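Local coordinates for protein mevalonate 3-kinase (Thermoplasma acidophilum, PDB 4RKS) that phosphorylates (R)-mevalonate with ATP to give (R)-3-phosphomevalonate in an alternative, mevalonate 3-phosphate route to isopentenyl diphosphate found in extreme acidophiles, at residues L38-P49 with L154-G162; F247-H258 with R284-T294. All blocks are in the same frame, centred on the assembly; numbering follows the deposited sequence.

Interaction 1 (L38-P49 with L154-G162); sequences LGGIANPVTRTP and LRAVSESAG. With MEV ((R)-mevalonate), chain C.
R47 and E159 meet at the edge of the mevalonate pocket as a salt bridge held by charge alone. The carboxylate oxygen OE1 of E159 sits over one face of the R47 guanidinium, 3.0 Å from CZ, with the two planes 46° apart, and no N-H of the arginine points at it. A bend of the arginine chain at chi3 turns that face of the guanidinium to OE1; D208 is a second acid partner for its NH2.

The other oxygen of E159 is turned to the substrate. OE2 lies 2.7 Å from mevalonate O8 and is hydrogen-bonded to H211 NE2, so OE1 faces R47 while OE2 faces H211 and the ligand. A chi1 of 59° sets E159 CG between its backbone N and carbonyl carbon, and the bend at chi2 then turns the carboxylate toward these partners. Across the pocket the backbone N of L38 gives mevalonate O4 a nearly straight hydrogen bond of 2.8 Å, at 175°.

Apolar contacts back the acid. I41 CD1 comes within 3.7 Å of E159 CG, the two side chains crossing at about a right angle, and L38 CD2 touches the same carbon at 3.9 Å. Further along, backbone meets side chain: R47 CB rests 3.3 Å from R155 O, and A156 CB lies 3.4 Å from V45 O. The loop here is shaped by N43 OD1, which accepts from V45 N (an Asx turn) and from T46 N (an Asx motif).

The contact joins the loop between strands 24-34 and 53-59 to the link between helices 147-154 and 161-166. Helix 207-214 covers L38, I41 and R47 through H211, V157 packs on helix 92-99, and helix 128-141 receives V157, S158 and A161.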
loop_
_atom_site.group_PDB
_atom_site.type_symbol
_atom_site.label_atom_id
_atom_site.label_comp_id
_atom_site.label_asym_id
_atom_site.label_seq_id
_atom_site.Cartn_x
_atom_site.Cartn_y
_atom_site.Cartn_z
ATOM N N LEU A 38 -3.041 7.309 5.842
ATOM C CA LEU A 38 -4.453 7.558 5.570
ATOM C C LEU A 38 -5.390 7.078 6.681
ATOM O O LEU A 38 -5.298 5.946 7.146
ATOM C CB LEU A 38 -4.865 6.894 4.257
ATOM C CG LEU A 38 -6.345 7.074 3.921
ATOM C CD1 LEU A 38 -6.617 8.536 3.599
ATOM C CD2 LEU A 38 -6.718 6.174 2.752
ATOM N N GLY A 39 -6.299 7.955 7.090
ATOM C CA GLY A 39 -7.387 7.569 7.956
ATOM C C GLY A 39 -8.648 8.265 7.511
ATOM O O GLY A 39 -8.732 9.500 7.556
ATOM N N GLY A 40 -9.633 7.481 7.078
ATOM C CA GLY A 40 -10.914 8.036 6.679
ATOM C C GLY A 40 -11.214 7.818 5.212
ATOM O O GLY A 40 -10.406 8.137 4.338
ATOM N N ILE A 41 -12.402 7.285 4.948
ATOM C CA ILE A 41 -12.856 6.992 3.599
ATOM C C ILE A 41 -14.223 7.677 3.376
ATOM O O ILE A 41 -15.096 7.629 4.245
ATOM C CB ILE A 41 -12.913 5.442 3.392
ATOM C CG1 ILE A 41 -11.863 4.997 2.384
ATOM C CG2 ILE A 41 -14.285 4.955 3.002
ATOM C CD1 ILE A 41 -10.471 5.318 2.800
ATOM N N ALA A 42 -14.392 8.338 2.233
ATOM C CA ALA A 42 -15.584 9.165 1.980
ATOM C C ALA A 42 -16.869 8.356 1.897
ATOM O O ALA A 42 -17.943 8.837 2.252
ATOM C CB ALA A 42 -15.411 9.955 0.705
ATOM N N ASN A 43 -16.740 7.124 1.430
ATOM C CA ASN A 43 -17.889 6.280 1.148
ATOM C C ASN A 43 -17.470 4.805 1.072
ATOM O O ASN A 43 -16.428 4.491 0.508
ATOM C CB ASN A 43 -18.542 6.732 -0.157
ATOM C CG ASN A 43 -19.654 5.830 -0.582
ATOM O OD1 ASN A 43 -19.428 4.824 -1.252
ATOM N ND2 ASN A 43 -20.872 6.170 -0.181
ATOM N N PRO A 44 -18.272 3.900 1.653
ATOM C CA PRO A 44 -17.933 2.465 1.722
ATOM C C PRO A 44 -17.848 1.739 0.372
ATOM O O PRO A 44 -17.248 0.662 0.290
ATOM C CB PRO A 44 -19.079 1.875 2.559
ATOM C CG PRO A 44 -20.187 2.878 2.471
ATOM C CD PRO A 44 -19.503 4.208 2.400
ATOM N N VAL A 45 -18.447 2.304 -0.667
ATOM C CA VAL A 45 -18.424 1.662 -1.975
ATOM C C VAL A 45 -17.245 2.137 -2.832
ATOM O O VAL A 45 -16.404 1.333 -3.228
ATOM C CB VAL A 45 -19.726 1.909 -2.744
ATOM C CG1 VAL A 45 -19.720 1.112 -4.041
ATOM C CG2 VAL A 45 -20.939 1.528 -1.881
ATOM N N THR A 46 -17.190 3.439 -3.108
ATOM C CA THR A 46 -16.143 4.025 -3.938
ATOM C C THR A 46 -14.804 4.120 -3.208
ATOM O O THR A 46 -13.739 4.121 -3.834
ATOM C CB THR A 46 -16.541 5.426 -4.403
ATOM O OG1 THR A 46 -16.552 6.313 -3.276
ATOM C CG2 THR A 46 -17.915 5.388 -5.018
ATOM N N ARG A 47 -14.886 4.239 -1.887
ATOM C CA ARG A 47 -13.737 4.236 -0.983
ATOM C C ARG A 47 -12.721 5.338 -1.262
ATOM O O ARG A 47 -11.529 5.151 -1.030
ATOM C CB ARG A 47 -13.048 2.868 -1.006
ATOM C CG ARG A 47 -13.992 1.695 -0.741
ATOM C CD ARG A 47 -13.231 0.520 -0.159
ATOM N NE ARG A 47 -12.809 0.808 1.209
ATOM C CZ ARG A 47 -12.293 -0.087 2.047
ATOM N NH1 ARG A 47 -12.114 -1.345 1.663
ATOM N NH2 ARG A 47 -11.951 0.278 3.271
ATOM N N THR A 48 -13.194 6.495 -1.719
ATOM C CA THR A 48 -12.326 7.666 -1.876
ATOM C C THR A 48 -11.709 8.116 -0.536
ATOM O O THR A 48 -12.421 8.282 0.447
ATOM C CB THR A 48 -13.107 8.839 -2.498
ATOM O OG1 THR A 48 -13.736 8.392 -3.701
ATOM C CG2 THR A 48 -12.187 10.024 -2.820
ATOM N N PRO A 49 -10.375 8.303 -0.495
ATOM C CA PRO A 49 -9.690 8.797 0.712
ATOM C C PRO A 49 -10.221 10.165 1.164
ATOM O O PRO A 49 -10.359 11.055 0.328
ATOM C CB PRO A 49 -8.230 8.923 0.262
ATOM C CG PRO A 49 -8.100 7.972 -0.873
ATOM C CD PRO A 49 -9.424 8.004 -1.583
ATOM N N LEU A 154 -10.275 1.299 -9.148
ATOM C CA LEU A 154 -9.580 0.300 -8.343
ATOM C C LEU A 154 -9.740 0.517 -6.839
ATOM O O LEU A 154 -9.500 -0.399 -6.059
ATOM C CB LEU A 154 -8.085 0.271 -8.670
ATOM C CG LEU A 154 -7.670 -0.044 -10.106
ATOM C CD1 LEU A 154 -6.145 0.001 -10.208
ATOM C CD2 LEU A 154 -8.231 -1.380 -10.590
ATOM N N ARG A 155 -10.114 1.722 -6.423
ATOM C CA ARG A 155 -10.142 2.016 -4.987
ATOM C C ARG A 155 -11.246 1.255 -4.264
ATOM O O ARG A 155 -11.165 1.043 -3.048
ATOM C CB ARG A 155 -10.276 3.527 -4.743
ATOM C CG ARG A 155 -8.990 4.272 -5.056
ATOM C CD ARG A 155 -8.962 5.715 -4.533
ATOM N NE ARG A 155 -7.939 6.469 -5.249
ATOM C CZ ARG A 155 -8.211 7.230 -6.298
ATOM N NH1 ARG A 155 -9.469 7.363 -6.691
ATOM N NH2 ARG A 155 -7.248 7.868 -6.936
ATOM N N ALA A 156 -12.251 0.811 -5.017
ATOM C CA ALA A 156 -13.329 0.010 -4.463
ATOM C C ALA A 156 -12.780 -1.318 -3.974
ATOM O O ALA A 156 -13.322 -1.932 -3.064
ATOM C CB ALA A 156 -14.430 -0.215 -5.505
ATOM N N VAL A 157 -11.693 -1.755 -4.595
ATOM C CA VAL A 157 -11.021 -2.960 -4.188
ATOM C C VAL A 157 -10.085 -2.657 -3.011
ATOM O O VAL A 157 -10.059 -3.390 -2.030
ATOM C CB VAL A 157 -10.249 -3.569 -5.367
ATOM C CG1 VAL A 157 -9.485 -4.809 -4.929
ATOM C CG2 VAL A 157 -11.231 -3.899 -6.495
ATOM N N SER A 158 -9.340 -1.560 -3.103
ATOM C CA SER A 158 -8.475 -1.125 -2.012
ATOM C C SER A 158 -8.158 0.355 -2.156
ATOM O O SER A 158 -7.707 0.789 -3.209
ATOM C CB SER A 158 -7.183 -1.946 -1.982
ATOM O OG SER A 158 -6.273 -1.425 -1.034
ATOM N N GLU A 159 -8.366 1.124 -1.090
ATOM C CA GLU A 159 -8.353 2.577 -1.190
ATOM C C GLU A 159 -6.978 3.155 -1.531
ATOM O O GLU A 159 -6.899 4.285 -2.006
ATOM C CB GLU A 159 -8.881 3.214 0.108
ATOM C CG GLU A 159 -8.102 2.844 1.364
ATOM C CD GLU A 159 -8.559 1.529 1.999
ATOM O OE1 GLU A 159 -9.464 0.865 1.439
ATOM O OE2 GLU A 159 -8.010 1.159 3.066
ATOM N N SER A 160 -5.908 2.392 -1.300
ATOM C CA SER A 160 -4.551 2.846 -1.634
ATOM C C SER A 160 -3.949 2.105 -2.843
ATOM O O SER A 160 -2.734 1.877 -2.911
ATOM C CB SER A 160 -3.623 2.695 -0.426
ATOM O OG SER A 160 -4.052 3.504 0.655
ATOM N N ALA A 161 -4.803 1.745 -3.799
ATOM C CA ALA A 161 -4.375 1.032 -4.995
ATOM C C ALA A 161 -3.321 1.822 -5.780
ATOM O O ALA A 161 -2.421 1.237 -6.397
ATOM C CB ALA A 161 -5.574 0.729 -5.884
ATOM N N GLY A 162 -3.436 3.144 -5.752
ATOM C CA GLY A 162 -2.555 4.003 -6.534
ATOM C C GLY A 162 -1.086 3.920 -6.143
ATOM O O GLY A 162 -0.204 4.140 -6.975
HETATM C C8 MEV C . -4.432 2.618 4.322
HETATM O O8 MEV C . -5.698 2.399 3.731
HETATM C C2 MEV C . -4.593 2.513 5.823
HETATM C C3 MEV C . -3.327 2.376 6.652
HETATM O O7 MEV C . -2.464 1.381 6.165
HETATM C C4 MEV C . -2.565 3.690 6.707
HETATM C C5 MEV C . -1.659 3.916 5.511
HETATM O O3 MEV C . -0.881 3.009 5.087
HETATM O O4 MEV C . -1.701 5.019 4.915
HETATM C C6 MEV C . -3.764 1.988 8.047
#

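Interaction 2 (F247-H258 with R284-T294). With MEV ((R)-mevalonate), chain C.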
loop_
_atom_site.group_PDB
_atom_site.type_symbol
_atom_site.label_atom_id
_atom_site.label_comp_id
_atom_site.label_asym_id
_atom_site.label_seq_id
_atom_site.Cartn_x
_atom_site.Cartn_y
_atom_site.Cartn_z
ATOM N N PHE A 247 11.823 10.316 5.484
ATOM C CA PHE A 247 11.543 9.255 6.454
ATOM C C PHE A 247 11.430 9.803 7.872
ATOM O O PHE A 247 10.561 9.361 8.631
ATOM C CB PHE A 247 12.598 8.158 6.400
ATOM C CG PHE A 247 12.389 7.166 5.275
ATOM C CD1 PHE A 247 11.243 6.392 5.226
ATOM C CD2 PHE A 247 13.356 6.992 4.288
ATOM C CE1 PHE A 247 11.051 5.474 4.207
ATOM C CE2 PHE A 247 13.164 6.062 3.255
ATOM C CZ PHE A 247 12.012 5.309 3.225
ATOM N N ASP A 248 12.273 10.774 8.222
ATOM C CA ASP A 248 12.098 11.515 9.478
ATOM C C ASP A 248 10.669 12.036 9.628
ATOM O O ASP A 248 10.071 11.933 10.696
ATOM C CB ASP A 248 13.047 12.709 9.563
ATOM C CG ASP A 248 14.489 12.314 9.787
ATOM O OD1 ASP A 248 14.769 11.136 10.099
ATOM O OD2 ASP A 248 15.351 13.208 9.654
ATOM N N LEU A 249 10.132 12.618 8.555
ATOM C CA LEU A 249 8.775 13.155 8.580
ATOM C C LEU A 249 7.726 12.038 8.692
ATOM O O LEU A 249 6.732 12.193 9.400
ATOM C CB LEU A 249 8.521 14.009 7.337
ATOM C CG LEU A 249 7.196 14.761 7.173
ATOM C CD1 LEU A 249 7.378 15.938 6.253
ATOM C CD2 LEU A 249 6.133 13.852 6.568
ATOM N N ALA A 250 7.951 10.929 7.994
ATOM C CA ALA A 250 7.081 9.768 8.088
ATOM C C ALA A 250 6.964 9.289 9.536
ATOM O O ALA A 250 5.885 8.899 9.968
ATOM C CB ALA A 250 7.587 8.651 7.208
ATOM N N GLN A 251 8.070 9.323 10.279
ATOM C CA GLN A 251 8.043 8.934 11.689
ATOM C C GLN A 251 7.226 9.930 12.519
ATOM O O GLN A 251 6.476 9.528 13.403
ATOM C CB GLN A 251 9.465 8.811 12.267
ATOM C CG GLN A 251 9.470 8.547 13.775
ATOM C CD GLN A 251 10.846 8.203 14.328
ATOM O OE1 GLN A 251 11.590 7.413 13.743
ATOM N NE2 GLN A 251 11.178 8.784 15.471
ATOM N N GLU A 252 7.363 11.220 12.234
ATOM C CA GLU A 252 6.564 12.233 12.933
ATOM C C GLU A 252 5.083 12.091 12.593
ATOM O O GLU A 252 4.230 12.212 13.467
ATOM C CB GLU A 252 7.042 13.642 12.595
ATOM C CG GLU A 252 8.465 13.915 13.042
ATOM C CD GLU A 252 8.867 15.367 12.869
ATOM O OE1 GLU A 252 8.139 16.250 13.373
ATOM O OE2 GLU A 252 9.912 15.623 12.227
ATOM N N ASP A 253 4.789 11.827 11.322
ATOM C CA ASP A 253 3.419 11.554 10.895
ATOM C C ASP A 253 2.860 10.324 11.601
ATOM O O ASP A 253 1.722 10.330 12.058
ATOM C CB ASP A 253 3.342 11.357 9.381
ATOM C CG ASP A 253 1.919 11.494 8.847
ATOM O OD1 ASP A 253 1.468 12.649 8.689
ATOM O OD2 ASP A 253 1.256 10.457 8.596
ATOM N N THR A 254 3.674 9.274 11.681
ATOM C CA THR A 254 3.303 8.032 12.362
ATOM C C THR A 254 2.905 8.308 13.816
ATOM O O THR A 254 1.902 7.788 14.304
ATOM C CB THR A 254 4.463 6.998 12.326
ATOM O OG1 THR A 254 4.589 6.453 11.008
ATOM C CG2 THR A 254 4.223 5.862 13.297
ATOM N N GLU A 255 3.681 9.133 14.501
ATOM C CA GLU A 255 3.420 9.411 15.913
ATOM C C GLU A 255 2.133 10.233 16.126
ATOM O O GLU A 255 1.352 9.953 17.036
ATOM C CB GLU A 255 4.648 10.101 16.531
ATOM C CG GLU A 255 5.875 9.157 16.527
ATOM C CD GLU A 255 7.198 9.807 16.942
ATOM O OE1 GLU A 255 7.370 11.033 16.772
ATOM O OE2 GLU A 255 8.085 9.068 17.426
ATOM N N GLU A 256 1.912 11.241 15.293
ATOM C CA GLU A 256 0.657 12.004 15.317
ATOM C C GLU A 256 -0.565 11.120 15.036
ATOM O O GLU A 256 -1.575 11.175 15.736
ATOM C CB GLU A 256 0.718 13.134 14.294
ATOM C CG GLU A 256 -0.606 13.853 14.074
ATOM C CD GLU A 256 -0.508 14.925 13.006
ATOM O OE1 GLU A 256 0.622 15.357 12.693
ATOM O OE2 GLU A 256 -1.558 15.337 12.479
ATOM N N TYR A 257 -0.460 10.311 13.987
ATOM C CA TYR A 257 -1.536 9.419 13.571
ATOM C C TYR A 257 -1.925 8.452 14.677
ATOM O O TYR A 257 -3.107 8.278 14.980
ATOM C CB TYR A 257 -1.082 8.667 12.323
ATOM C CG TYR A 257 -2.051 7.726 11.656
ATOM C CD1 TYR A 257 -3.104 8.205 10.872
ATOM C CD2 TYR A 257 -1.858 6.360 11.728
ATOM C CE1 TYR A 257 -3.950 7.340 10.213
ATOM C CE2 TYR A 257 -2.698 5.486 11.074
ATOM C CZ TYR A 257 -3.740 5.976 10.320
ATOM O OH TYR A 257 -4.553 5.082 9.675
ATOM N N HIS A 258 -0.940 7.830 15.310
ATOM C CA HIS A 258 -1.287 6.829 16.309
ATOM C C HIS A 258 -1.650 7.438 17.664
ATOM O O HIS A 258 -2.296 6.787 18.484
ATOM C CB HIS A 258 -0.165 5.807 16.410
ATOM C CG HIS A 258 -0.126 4.888 15.229
ATOM N ND1 HIS A 258 -1.100 3.943 15.002
ATOM C CD2 HIS A 258 0.730 4.806 14.182
ATOM C CE1 HIS A 258 -0.833 3.297 13.881
ATOM N NE2 HIS A 258 0.273 3.799 13.363
ATOM N N ARG A 284 19.719 5.468 17.422
ATOM C CA ARG A 284 19.619 6.590 16.483
ATOM C C ARG A 284 20.775 7.560 16.704
ATOM O O ARG A 284 21.215 8.245 15.781
ATOM C CB ARG A 284 18.271 7.315 16.617
ATOM C CG ARG A 284 18.023 8.389 15.551
ATOM C CD ARG A 284 16.542 8.726 15.408
ATOM N NE ARG A 284 15.734 7.534 15.160
ATOM C CZ ARG A 284 14.699 7.157 15.905
ATOM N NH1 ARG A 284 14.321 7.892 16.950
ATOM N NH2 ARG A 284 14.033 6.048 15.601
ATOM N N LYS A 285 21.273 7.602 17.933
ATOM C CA LYS A 285 22.401 8.465 18.267
ATOM C C LYS A 285 23.699 7.916 17.674
ATOM O O LYS A 285 24.666 8.652 17.491
ATOM C CB LYS A 285 22.515 8.613 19.782
ATOM C CG LYS A 285 21.297 9.267 20.425
ATOM C CD LYS A 285 21.420 9.277 21.942
ATOM C CE LYS A 285 21.677 7.872 22.483
ATOM N NZ LYS A 285 21.734 7.829 23.974
ATOM N N ASP A 286 23.689 6.624 17.355
ATOM C CA ASP A 286 24.849 5.929 16.801
ATOM C C ASP A 286 24.843 5.960 15.261
ATOM O O ASP A 286 25.825 6.370 14.631
ATOM C CB ASP A 286 24.876 4.485 17.335
ATOM C CG ASP A 286 26.062 3.675 16.823
ATOM O OD1 ASP A 286 27.025 4.265 16.304
ATOM O OD2 ASP A 286 26.026 2.436 16.949
ATOM N N TYR A 287 23.741 5.522 14.654
ATOM C CA TYR A 287 23.571 5.673 13.219
ATOM C C TYR A 287 22.116 6.007 12.899
ATOM O O TYR A 287 21.224 5.723 13.689
ATOM C CB TYR A 287 24.031 4.419 12.472
ATOM C CG TYR A 287 23.333 3.115 12.822
ATOM C CD1 TYR A 287 23.778 2.324 13.879
ATOM C CD2 TYR A 287 22.254 2.653 12.064
ATOM C CE1 TYR A 287 23.154 1.121 14.185
ATOM C CE2 TYR A 287 21.627 1.456 12.361
ATOM C CZ TYR A 287 22.077 0.694 13.425
ATOM O OH TYR A 287 21.448 -0.499 13.717
ATOM N N TRP A 288 21.881 6.627 11.747
ATOM C CA TRP A 288 20.543 7.108 11.417
ATOM C C TRP A 288 19.530 5.980 11.242
ATOM O O TRP A 288 19.807 4.947 10.620
ATOM C CB TRP A 288 20.570 7.956 10.147
ATOM C CG TRP A 288 19.205 8.472 9.752
ATOM C CD1 TRP A 288 18.587 9.609 10.208
ATOM C CD2 TRP A 288 18.290 7.861 8.831
ATOM N NE1 TRP A 288 17.339 9.742 9.618
ATOM C CE2 TRP A 288 17.138 8.682 8.773
ATOM C CE3 TRP A 288 18.332 6.699 8.048
ATOM C CZ2 TRP A 288 16.051 8.381 7.954
ATOM C CZ3 TRP A 288 17.246 6.401 7.244
ATOM C CH2 TRP A 288 16.117 7.235 7.209
ATOM N N ASN A 289 18.353 6.185 11.807
ATOM C CA ASN A 289 17.185 5.408 11.428
ATOM C C ASN A 289 15.948 6.256 11.634
ATOM O O ASN A 289 16.008 7.305 12.282
ATOM C CB ASN A 289 17.074 4.111 12.226
ATOM C CG ASN A 289 16.612 4.336 13.654
ATOM O OD1 ASN A 289 15.434 4.604 13.912
ATOM N ND2 ASN A 289 17.544 4.229 14.593
ATOM N N ALA A 290 14.839 5.786 11.071
ATOM C CA ALA A 290 13.508 6.348 11.302
ATOM C C ALA A 290 12.516 5.211 11.135
ATOM O O ALA A 290 12.727 4.334 10.287
ATOM C CB ALA A 290 13.208 7.479 10.330
ATOM N N TYR A 291 11.440 5.208 11.921
ATOM C CA TYR A 291 10.474 4.112 11.827
ATOM C C TYR A 291 9.079 4.581 11.415
ATOM O O TYR A 291 8.732 5.736 11.593
ATOM C CB TYR A 291 10.371 3.360 13.159
ATOM C CG TYR A 291 9.531 4.080 14.181
ATOM C CD1 TYR A 291 10.101 5.015 15.036
ATOM C CD2 TYR A 291 8.171 3.828 14.297
ATOM C CE1 TYR A 291 9.340 5.682 15.965
ATOM C CE2 TYR A 291 7.402 4.492 15.224
ATOM C CZ TYR A 291 7.989 5.418 16.052
ATOM O OH TYR A 291 7.224 6.076 16.980
ATOM N N ILE A 292 8.292 3.640 10.893
ATOM C CA ILE A 292 6.891 3.842 10.509
ATOM C C ILE A 292 6.036 2.706 11.089
ATOM O O ILE A 292 6.472 1.558 11.106
ATOM C CB ILE A 292 6.725 3.871 8.967
ATOM C CG1 ILE A 292 7.446 5.074 8.357
ATOM C CG2 ILE A 292 5.233 3.862 8.550
ATOM C CD1 ILE A 292 7.605 4.974 6.854
ATOM N N VAL A 293 4.833 3.024 11.569
ATOM C CA VAL A 293 3.834 2.007 11.899
ATOM C C VAL A 293 2.551 2.354 11.149
ATOM O O VAL A 293 2.063 3.471 11.278
ATOM C CB VAL A 293 3.541 1.943 13.423
ATOM C CG1 VAL A 293 2.472 0.900 13.727
ATOM C CG2 VAL A 293 4.831 1.684 14.222
ATOM N N THR A 294 2.010 1.425 10.363
ATOM C CA THR A 294 0.767 1.713 9.639
ATOM C C THR A 294 -0.425 1.148 10.420
ATOM O O THR A 294 -0.689 1.596 11.522
ATOM C CB THR A 294 0.802 1.162 8.180
ATOM O OG1 THR A 294 0.985 -0.264 8.186
ATOM C CG2 THR A 294 1.951 1.798 7.407
HETATM C C8 MEV C . -4.432 2.618 4.322
HETATM O O8 MEV C . -5.698 2.399 3.731
HETATM C C2 MEV C . -4.593 2.513 5.823
HETATM C C3 MEV C . -3.327 2.376 6.652
HETATM O O7 MEV C . -2.464 1.381 6.165
HETATM C C4 MEV C . -2.565 3.690 6.707
HETATM C C5 MEV C . -1.659 3.916 5.511
HETATM O O3 MEV C . -0.881 3.009 5.087
HETATM O O4 MEV C . -1.701 5.019 4.915
HETATM C C6 MEV C . -3.764 1.988 8.047
HETATM O O HOH W 1 15.646 9.710 12.379
#
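Helix-on-strand packing in the C-terminal domain of this GHMP kinase brings the 247-258 part of helix 243-262 across strand 289-292, the axes of these two segments 6.8 Å apart at 39°, and the far end of the contact reaches the mevalonate pocket through Y257 and T294. Q251 carries the middle. With CG anti to the backbone N (chi1 174°) and the chain extended, its amide lies against the Y291 ring, the two planes 35° apart, and OE1 accepts the Y291 backbone N-H at 2.9 Å. Over that same OE1 lies a face of the R284 guanidinium, whose edge grips N289. Replacing Q251 with an alanine is likely to leave the Y291 N-H without its acceptor and open a gap beside the tyrosine ring.

Apolar packing fills the helix side: A250 CB meets I292 CD1 at 3.7 Å, and F247 CB touches the W288 ring edge. At one end W288 NE1 donates to the syn side of D248 OD1 (3.0 Å), which also accepts from a water. T254 OG1 bonds A250 O within its own helix and takes only a weak bond from V293 N. Next to the pocket, Y257 CD2 lies over one face of the H258 ring, while H258 NE2 gives V293 O a 2.8 Å hydrogen bond that lies in the imidazole plane but approaches from above the carbonyl plane.

Overall arrangement
Interactions 1 and 2 both reach mevalonate but differ in kind. Interaction 1, in the N-terminal domain, is partly buried and made mostly of loops, and its chemistry is that of charge and ligand binding, with no direct hydrogen bond between its segments. Interaction 2, in the C-terminal domain, is the more buried and covers more surface; it is regular helix-on-strand packing pinned by hydrogen bonds, most of them side chain to backbone. No secondary-structure element is common to the two, whose centres stand about 25 Å apart. They nevertheless converge on the substrate and touch where Y257 OH lies 2.8 Å from L38 O, probably a weak hydrogen bond.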